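Local structure of DNA repair protein RecN (Deinococcus radiodurans, 4ABX) at residues E59-G64 against G108-V113. The protein is an SMC-like, ATP-binding protein that may take part in recombinational repair of damaged DNA, this piece being its coiled-coil domain. Sequence-based numbering, arbitrary orientation.
Sequences ELLSDG and GELRDV
Leu110 makes the apolar half of this contact: its CD1 meets CD1 of Leu61 at 4.1 Å, the two side chains crossing at about a right angle. Leu61 also packs on Val103, Ile106 and Ala107, one to two turns earlier on the same helix as Leu110, and in the dimer Leu92 of the second subunit lies against Leu110 while Ala75 of that subunit touches Leu61. These helices, 33-63 and 87-115, belong to the elongated coiled-coil domain of this SMC-like protein, and the contact falls where helix 33-63 ends, its last turn widened to a pi-type turn closed by Gly64 N to Glu59 O at 2.7 Å. Next after Leu110 on its helix, Arg111 supplies the polar half. Its CG stands anti to the backbone N (chi1 -161°) and the chain bends at chi3, bringing the guanidinium end-on to the carboxylate of Asp63. In this salt bridge Arg111 NH1 donates to Asp63 OD2 at 2.8 Å and Arg111 NH2 to Asp63 OD1 at 3.3 Å. Both oxygens lie almost in the guanidinium plane, while the nitrogens reach their syn sides from somewhat off the carboxylate plane, the two groups being tilted 25° apart. Ser62 OG sits at the guanidinium edge and gives a weak hydrogen bond to Asp63 OD1 at 3.4 Å. A methionine in place of Arg111 would probably leave the Asp63 carboxylate without its countercharge and freer to turn.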
loop_
_atom_site.group_PDB
_atom_site.type_symbol
_atom_site.label_atom_id
_atom_site.label_comp_id
_atom_site.label_asym_id
_atom_site.label_seq_id
_atom_site.Cartn_x
_atom_site.Cartn_y
_atom_site.Cartn_z
ATOM N N GLU A 59 1.091 -6.235 10.485
ATOM C CA GLU A 59 -0.230 -5.796 10.043
ATOM C C GLU A 59 -0.156 -4.907 8.795
ATOM O O GLU A 59 -0.882 -5.124 7.825
ATOM C CB GLU A 59 -0.944 -5.056 11.177
ATOM C CG GLU A 59 -2.438 -4.874 10.959
ATOM C CD GLU A 59 -3.212 -6.172 11.111
ATOM O OE1 GLU A 59 -2.592 -7.202 11.458
ATOM O OE2 GLU A 59 -4.442 -6.157 10.892
ATOM N N LEU A 60 0.730 -3.914 8.824
ATOM C CA LEU A 60 0.831 -2.929 7.745
ATOM C C LEU A 60 1.526 -3.467 6.498
ATOM O O LEU A 60 1.238 -3.032 5.379
ATOM C CB LEU A 60 1.566 -1.675 8.229
ATOM C CG LEU A 60 0.863 -0.787 9.259
ATOM C CD1 LEU A 60 1.872 0.107 9.984
ATOM C CD2 LEU A 60 -0.247 0.045 8.625
ATOM N N LEU A 61 2.451 -4.401 6.684
ATOM C CA LEU A 61 3.201 -4.927 5.553
ATOM C C LEU A 61 2.467 -6.073 4.866
ATOM O O LEU A 61 2.651 -6.298 3.673
ATOM C CB LEU A 61 4.595 -5.399 5.982
ATOM C CG LEU A 61 5.630 -4.353 6.400
ATOM C CD1 LEU A 61 6.967 -5.030 6.652
ATOM C CD2 LEU A 61 5.771 -3.253 5.340
ATOM N N SER A 62 1.627 -6.787 5.613
ATOM C CA SER A 62 1.171 -8.093 5.152
ATOM C C SER A 62 -0.258 -8.497 5.539
ATOM O O SER A 62 -1.048 -8.869 4.676
ATOM C CB SER A 62 2.159 -9.168 5.624
ATOM O OG SER A 62 1.857 -10.430 5.054
ATOM N N ASP A 63 -0.583 -8.435 6.829
ATOM C CA ASP A 63 -1.811 -9.050 7.335
ATOM C C ASP A 63 -3.063 -8.169 7.328
ATOM O O ASP A 63 -4.179 -8.685 7.282
ATOM C CB ASP A 63 -1.586 -9.606 8.746
ATOM C CG ASP A 63 -0.747 -10.867 8.747
ATOM O OD1 ASP A 63 -0.117 -11.168 7.708
ATOM O OD2 ASP A 63 -0.715 -11.553 9.792
ATOM N N GLY A 64 -2.889 -6.854 7.395
ATOM C CA GLY A 64 -4.025 -5.950 7.386
ATOM C C GLY A 64 -4.855 -6.116 6.124
ATOM O O GLY A 64 -4.351 -6.584 5.100
ATOM N N GLY A 108 7.891 -11.646 7.563
ATOM C CA GLY A 108 8.101 -12.955 8.163
ATOM C C GLY A 108 8.993 -12.923 9.395
ATOM O O GLY A 108 8.694 -13.563 10.409
ATOM N N GLU A 109 10.093 -12.182 9.315
ATOM C CA GLU A 109 11.007 -12.066 10.448
ATOM C C GLU A 109 10.352 -11.329 11.612
ATOM O O GLU A 109 10.549 -11.679 12.785
ATOM C CB GLU A 109 12.294 -11.356 10.040
ATOM C CG GLU A 109 13.548 -12.184 10.278
ATOM C CD GLU A 109 13.949 -12.982 9.058
ATOM O OE1 GLU A 109 14.337 -12.357 8.051
ATOM O OE2 GLU A 109 13.871 -14.227 9.102
ATOM N N LEU A 110 9.577 -10.302 11.283
ATOM C CA LEU A 110 8.824 -9.566 12.289
ATOM C C LEU A 110 7.850 -10.485 13.017
ATOM O O LEU A 110 7.716 -10.417 14.239
ATOM C CB LEU A 110 8.076 -8.397 11.649
ATOM C CG LEU A 110 8.960 -7.247 11.162
ATOM C CD1 LEU A 110 8.133 -6.205 10.411
ATOM C CD2 LEU A 110 9.717 -6.610 12.328
ATOM N N ARG A 111 7.163 -11.334 12.262
ATOM C CA ARG A 111 6.225 -12.278 12.857
ATOM C C ARG A 111 6.959 -13.194 13.829
ATOM O O ARG A 111 6.429 -13.548 14.878
ATOM C CB ARG A 111 5.524 -13.098 11.772
ATOM C CG ARG A 111 4.236 -13.758 12.230
ATOM C CD ARG A 111 3.680 -14.685 11.161
ATOM N NE ARG A 111 3.632 -14.058 9.841
ATOM C CZ ARG A 111 2.631 -13.298 9.407
ATOM N NH1 ARG A 111 1.588 -13.062 10.191
ATOM N NH2 ARG A 111 2.672 -12.774 8.189
ATOM N N ASP A 112 8.184 -13.575 13.472
ATOM C CA ASP A 112 9.027 -14.381 14.351
ATOM C C ASP A 112 9.379 -13.631 15.633
ATOM O O ASP A 112 9.405 -14.222 16.711
ATOM C CB ASP A 112 10.306 -14.825 13.635
ATOM C CG ASP A 112 10.060 -15.934 12.630
ATOM O OD1 ASP A 112 8.978 -16.557 12.681
ATOM O OD2 ASP A 112 10.952 -16.190 11.792
ATOM N N VAL A 113 9.658 -12.334 15.517
ATOM C CA VAL A 113 9.963 -11.527 16.697
ATOM C C VAL A 113 8.783 -11.554 17.660
ATOM O O VAL A 113 8.950 -11.796 18.852
ATOM C CB VAL A 113 10.282 -10.059 16.341
ATOM C CG1 VAL A 113 10.345 -9.195 17.612
ATOM C CG2 VAL A 113 11.578 -9.960 15.552
#